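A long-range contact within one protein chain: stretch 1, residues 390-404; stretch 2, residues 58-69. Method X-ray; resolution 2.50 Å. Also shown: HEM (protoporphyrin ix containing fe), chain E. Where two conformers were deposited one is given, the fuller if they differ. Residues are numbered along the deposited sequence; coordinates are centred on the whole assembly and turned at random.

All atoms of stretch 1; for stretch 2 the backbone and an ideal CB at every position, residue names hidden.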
# COMPACT_ATOMS: atom_id res chain seq x y z
N HIS A 390 18.82 11.65 -5.84
CA HIS A 390 18.54 10.23 -6.01
C HIS A 390 18.47 9.88 -7.48
O HIS A 390 18.17 10.73 -8.32
CB HIS A 390 17.22 9.85 -5.34
CG HIS A 390 17.22 10.11 -3.87
ND1 HIS A 390 16.10 9.96 -3.08
CD2 HIS A 390 18.22 10.53 -3.05
CE1 HIS A 390 16.43 10.25 -1.82
NE2 HIS A 390 17.70 10.60 -1.78
N HIS A 391 18.75 8.62 -7.79
CA HIS A 391 18.46 8.09 -9.12
C HIS A 391 16.97 8.21 -9.38
O HIS A 391 16.16 7.74 -8.56
CB HIS A 391 18.90 6.63 -9.24
CG HIS A 391 18.86 6.09 -10.64
ND1 HIS A 391 17.74 6.19 -11.44
CD2 HIS A 391 19.80 5.46 -11.37
CE1 HIS A 391 17.99 5.62 -12.61
NE2 HIS A 391 19.23 5.17 -12.60
N PRO A 392 16.55 8.83 -10.50
CA PRO A 392 15.12 9.10 -10.72
C PRO A 392 14.26 7.88 -10.94
O PRO A 392 13.03 8.01 -10.95
CB PRO A 392 15.11 9.99 -11.97
CG PRO A 392 16.52 10.60 -12.01
CD PRO A 392 17.42 9.52 -11.47
N ALA A 393 14.84 6.70 -11.08
CA ALA A 393 14.04 5.50 -11.30
C ALA A 393 14.22 4.48 -10.19
O ALA A 393 13.75 3.35 -10.33
CB ALA A 393 14.36 4.87 -12.65
N ALA A 394 14.88 4.84 -9.08
CA ALA A 394 15.21 3.87 -8.04
C ALA A 394 14.31 3.95 -6.81
O ALA A 394 14.62 3.32 -5.79
CB ALA A 394 16.70 4.02 -7.63
N TYR A 395 13.25 4.75 -6.85
CA TYR A 395 12.34 4.91 -5.71
C TYR A 395 10.91 4.94 -6.23
O TYR A 395 10.42 5.99 -6.69
CB TYR A 395 12.67 6.16 -4.93
CG TYR A 395 11.94 6.32 -3.63
CD1 TYR A 395 12.09 5.38 -2.61
CD2 TYR A 395 11.12 7.42 -3.39
CE1 TYR A 395 11.42 5.51 -1.39
CE2 TYR A 395 10.46 7.56 -2.19
CZ TYR A 395 10.62 6.60 -1.20
OH TYR A 395 10.00 6.71 0.01
N LYS A 396 10.21 3.82 -6.13
CA LYS A 396 8.90 3.66 -6.76
C LYS A 396 7.87 3.02 -5.82
O LYS A 396 7.12 2.13 -6.22
CB LYS A 396 9.06 2.81 -8.01
CG LYS A 396 9.90 3.43 -9.14
CD LYS A 396 9.37 4.79 -9.52
CE LYS A 396 9.55 5.03 -10.99
NZ LYS A 396 8.80 6.25 -11.35
N PRO A 397 7.75 3.50 -4.57
CA PRO A 397 6.80 2.86 -3.64
C PRO A 397 5.35 3.15 -3.99
O PRO A 397 4.46 2.42 -3.53
CB PRO A 397 7.18 3.43 -2.27
CG PRO A 397 7.73 4.75 -2.57
CD PRO A 397 8.35 4.71 -3.97
N PHE A 398 5.09 4.21 -4.73
CA PHE A 398 3.74 4.58 -5.14
C PHE A 398 3.55 4.36 -6.65
O PHE A 398 2.89 5.15 -7.32
CB PHE A 398 3.42 6.02 -4.71
CG PHE A 398 3.35 6.20 -3.20
CD1 PHE A 398 2.27 5.70 -2.46
CD2 PHE A 398 4.39 6.80 -2.51
CE1 PHE A 398 2.21 5.85 -1.08
CE2 PHE A 398 4.36 6.95 -1.11
CZ PHE A 398 3.25 6.49 -0.40
N GLY A 399 4.18 3.31 -7.19
CA GLY A 399 3.98 2.96 -8.59
C GLY A 399 4.62 3.94 -9.55
O GLY A 399 5.53 4.70 -9.22
N ASN A 400 4.10 3.92 -10.78
CA ASN A 400 4.76 4.60 -11.89
C ASN A 400 3.75 5.21 -12.86
O ASN A 400 2.71 4.60 -13.16
CB ASN A 400 5.65 3.64 -12.66
CG ASN A 400 6.43 4.34 -13.73
OD1 ASN A 400 7.29 5.14 -13.41
ND2 ASN A 400 6.14 4.05 -15.01
N GLY A 401 4.07 6.41 -13.36
CA GLY A 401 3.41 7.02 -14.49
C GLY A 401 1.96 7.31 -14.19
O GLY A 401 1.59 7.59 -13.05
N MET A 402 1.14 7.23 -15.25
CA MET A 402 -0.31 7.43 -15.12
C MET A 402 -0.93 6.43 -14.15
O MET A 402 -1.94 6.74 -13.51
CB MET A 402 -0.99 7.30 -16.49
CG MET A 402 -0.75 8.43 -17.47
SD MET A 402 -1.07 10.06 -16.79
CE MET A 402 0.40 10.93 -17.32
N ARG A 403 -0.34 5.24 -14.03
CA ARG A 403 -0.81 4.19 -13.13
C ARG A 403 -0.17 4.28 -11.74
O ARG A 403 -0.06 3.27 -11.03
CB ARG A 403 -0.57 2.83 -13.78
CG ARG A 403 -1.28 2.73 -15.12
CD ARG A 403 -2.76 3.18 -15.01
NE ARG A 403 -3.55 2.31 -14.13
CZ ARG A 403 -4.32 1.30 -14.54
NH1 ARG A 403 -4.47 1.01 -15.82
NH2 ARG A 403 -4.99 0.58 -13.66
N ALA A 404 0.27 5.47 -11.35
CA ALA A 404 0.82 5.65 -10.02
C ALA A 404 -0.31 5.68 -8.99
O ALA A 404 -1.50 5.78 -9.33
CB ALA A 404 1.65 6.93 -9.96
N UNK A 58 17.80 -3.39 -11.55
CA UNK A 58 18.82 -2.41 -11.98
C UNK A 58 18.16 -1.06 -12.23
O UNK A 58 17.18 -0.99 -13.00
CB UNK A 58 19.54 -2.89 -13.24
N UNK A 59 18.66 0.03 -11.63
CA UNK A 59 17.97 1.33 -11.80
C UNK A 59 17.85 1.78 -13.25
O UNK A 59 16.78 2.28 -13.64
CB UNK A 59 18.71 2.41 -11.01
N UNK A 60 18.84 1.54 -14.11
CA UNK A 60 18.67 2.02 -15.48
C UNK A 60 17.68 1.16 -16.27
O UNK A 60 16.85 1.70 -17.05
CB UNK A 60 20.02 2.05 -16.20
N UNK A 61 17.74 -0.17 -16.07
CA UNK A 61 16.75 -1.08 -16.64
C UNK A 61 15.36 -0.68 -16.20
O UNK A 61 14.44 -0.58 -17.02
CB UNK A 61 17.04 -2.53 -16.23
N UNK A 62 15.21 -0.36 -14.92
CA UNK A 62 13.89 -0.01 -14.43
C UNK A 62 13.43 1.29 -15.06
O UNK A 62 12.25 1.43 -15.42
CB UNK A 62 13.89 0.10 -12.90
N UNK A 63 14.34 2.25 -15.26
CA UNK A 63 13.99 3.45 -16.03
C UNK A 63 13.39 3.06 -17.38
O UNK A 63 12.36 3.61 -17.80
CB UNK A 63 15.22 4.34 -16.23
N UNK A 64 14.00 2.09 -18.05
CA UNK A 64 13.44 1.65 -19.32
C UNK A 64 12.05 1.05 -19.15
O UNK A 64 11.12 1.40 -19.89
CB UNK A 64 14.37 0.63 -19.98
N UNK A 65 11.86 0.19 -18.14
CA UNK A 65 10.59 -0.49 -17.88
C UNK A 65 9.49 0.46 -17.42
O UNK A 65 8.31 0.08 -17.45
CB UNK A 65 10.79 -1.58 -16.83
N UNK A 66 9.87 1.66 -16.99
CA UNK A 66 9.04 2.77 -16.54
C UNK A 66 8.58 3.67 -17.68
O UNK A 66 7.67 4.48 -17.49
CB UNK A 66 9.81 3.60 -15.51
N UNK A 67 9.14 3.49 -18.87
CA UNK A 67 8.76 4.28 -20.03
C UNK A 67 7.40 3.77 -20.53
O UNK A 67 7.31 2.69 -21.14
CB UNK A 67 9.82 4.20 -21.13
N UNK A 68 6.34 4.54 -20.30
CA UNK A 68 5.01 4.07 -20.63
C UNK A 68 4.79 3.99 -22.14
O UNK A 68 3.75 3.50 -22.57
CB UNK A 68 3.96 4.99 -19.99
N UNK A 69 5.74 4.46 -22.96
CA UNK A 69 5.68 4.17 -24.39
C UNK A 69 6.07 2.73 -24.72
O UNK A 69 5.70 2.23 -25.78
CB UNK A 69 6.59 5.13 -25.15
CHA HEM E . -2.12 2.37 -7.03
CHB HEM E . -5.46 4.07 -3.93
CHC HEM E . -2.19 3.83 -0.32
CHD HEM E . 1.03 1.86 -3.36
C1A HEM E . -3.30 2.86 -6.50
C2A HEM E . -4.54 3.02 -7.23
C3A HEM E . -5.46 3.52 -6.40
C4A HEM E . -4.85 3.62 -5.08
CMA HEM E . -6.93 3.87 -6.76
CAA HEM E . -4.68 2.76 -8.74
CBA HEM E . -4.43 4.09 -9.46
CGA HEM E . -4.63 3.98 -10.97
O1A HEM E . -5.31 4.90 -11.51
O2A HEM E . -4.24 2.99 -11.65
C1B HEM E . -4.87 4.19 -2.69
C2B HEM E . -5.49 4.73 -1.48
C3B HEM E . -4.56 4.71 -0.51
C4B HEM E . -3.36 4.09 -1.04
CMB HEM E . -6.92 5.30 -1.43
CAB HEM E . -4.65 5.08 0.99
CBB HEM E . -5.78 5.42 1.62
C1C HEM E . -1.03 3.26 -0.81
C2C HEM E . 0.23 3.04 -0.09
C3C HEM E . 1.07 2.49 -0.97
C4C HEM E . 0.42 2.38 -2.24
CMC HEM E . 0.48 3.36 1.42
CAC HEM E . 2.52 2.03 -0.85
CBC HEM E . 3.21 2.17 0.27
C1D HEM E . 0.46 1.82 -4.62
C2D HEM E . 1.08 1.26 -5.82
C3D HEM E . 0.20 1.42 -6.81
C4D HEM E . -1.00 2.05 -6.29
CMD HEM E . 2.48 0.63 -5.95
CAD HEM E . 0.43 0.97 -8.24
CBD HEM E . -0.04 -0.46 -8.24
CGD HEM E . 0.24 -1.12 -9.54
O1D HEM E . -0.43 -2.16 -9.77
O2D HEM E . 1.12 -0.63 -10.33
NA HEM E . -3.54 3.20 -5.19
NB HEM E . -3.58 3.83 -2.39
NC HEM E . -0.87 2.82 -2.12
ND HEM E . -0.80 2.30 -4.95
FE HEM E . -2.12 3.13 -3.72

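Position 58 precedes the first turn of a helix, and its ideal CB has nothing of stretch 1 within 5.5 Å. A small acceptor such as Asp, Asn, Ser or Thr would suit the N-cap. It is D58, whose OD2 accepts from the backbone N of 61 at 3.2 Å and, weakly, from that of 60.

At 59, phi is -59° and CA-to-CB points toward stretch 1, with the ideal CB 3.2 Å from H391 NE2 and 4.2 Å from A394 CB. This tight space favours a compact apolar residue, and proline is tolerated in a first turn. P59 lays CB over one face of the H391 ring, 3.5 Å from its centroid, a CH-pi contact, and also touches A394.

Position 60 points away, yet its CB is 4.8 Å from H391 NE2, a potential donor at the ring edge. Asn, Asp, Gln or Glu could reach it. N60, with chi1 in m, turns its end back, and H391 NE2 donates to N60 OD1 at 3.1 Å and 167°.

Position 61 is out of reach and could hold many residues; it is L61.

Position 62 points toward stretch 1, its CB 4.1 Å from A393 O. A modest aliphatic side chain would fit; V62 brings CG1 to 3.6 Å from A393 O.

At 63 the CB lies sideways, already 3.7 Å from A393 CB, so a small residue suits this close approach. A63 packs its methyl against that of A393.

Positions 64 and 65 point away and sideways, without contact, and leave the choice wide. They are E64 and L65.

Position 66 points toward K396 and N400, where the amide of N400 already donates from ND2 to the backbone O of 66 at 2.9 Å. A short side chain, polar or small, would suit. In T66, OG1 donates to V62 O at 3.0 Å, back along its own chain.

Position 68 points toward G401 and the M402 amide, but no atom of stretch 1 lies within 5.5 Å of its CB. A long acceptor, Glu or Gln, could span the gap. E68 extends with chi2 in t, and its OE1 accepts from M402 N at 3.0 Å and 170°; OE2 adds a weak bond. An ideal CB on G401 would sit 2.4 Å from E68 OE1, a clash that glycine avoids.

Positions 67 and 69 do not touch stretch 1; D67 and R69 form a salt bridge, R69 NH2 to D67 OD2 at 2.7 Å.

Stretch 2 58-69: DPNLVAELTDER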
# COMPACT_ATOMS: atom_id res chain seq x y z
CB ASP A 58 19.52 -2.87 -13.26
CG ASP A 58 20.65 -1.92 -13.68
OD1 ASP A 58 21.73 -2.01 -13.09
OD2 ASP A 58 20.48 -1.11 -14.61
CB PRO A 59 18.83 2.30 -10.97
CG PRO A 59 19.57 1.42 -9.97
CD PRO A 59 19.81 0.12 -10.71
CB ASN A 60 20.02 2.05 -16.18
CG ASN A 60 20.99 3.00 -15.53
OD1 ASN A 60 20.64 4.13 -15.16
ND2 ASN A 60 22.23 2.53 -15.38
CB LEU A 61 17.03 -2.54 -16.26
CG LEU A 61 18.32 -3.20 -16.82
CD1 LEU A 61 18.45 -4.67 -16.42
CD2 LEU A 61 18.41 -3.02 -18.35
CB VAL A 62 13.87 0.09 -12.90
CG1 VAL A 62 12.57 0.74 -12.46
CG2 VAL A 62 13.98 -1.28 -12.28
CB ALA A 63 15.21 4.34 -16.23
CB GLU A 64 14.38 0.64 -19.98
CG GLU A 64 15.73 1.24 -20.32
CD GLU A 64 16.45 0.43 -21.35
OE1 GLU A 64 17.36 -0.34 -20.97
OE2 GLU A 64 16.12 0.57 -22.56
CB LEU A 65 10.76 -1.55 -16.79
CG LEU A 65 11.64 -2.70 -17.21
CD1 LEU A 65 12.12 -3.39 -15.96
CD2 LEU A 65 10.87 -3.66 -18.13
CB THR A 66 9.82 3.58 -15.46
OG1 THR A 66 9.95 2.85 -14.22
CG2 THR A 66 9.40 5.06 -15.29
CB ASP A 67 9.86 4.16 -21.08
CG ASP A 67 9.67 5.08 -22.27
OD1 ASP A 67 8.60 5.72 -22.41
OD2 ASP A 67 10.61 5.11 -23.10
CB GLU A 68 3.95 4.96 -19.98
CG GLU A 68 3.72 4.63 -18.50
CD GLU A 68 2.57 5.42 -17.83
OE1 GLU A 68 2.60 6.67 -17.83
OE2 GLU A 68 1.67 4.77 -17.27
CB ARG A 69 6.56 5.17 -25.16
CG ARG A 69 6.13 6.63 -24.94
CD ARG A 69 7.21 7.66 -25.32
NE ARG A 69 8.44 7.40 -24.59
CZ ARG A 69 9.64 7.90 -24.89
NH1 ARG A 69 9.80 8.73 -25.92
NH2 ARG A 69 10.69 7.57 -24.14
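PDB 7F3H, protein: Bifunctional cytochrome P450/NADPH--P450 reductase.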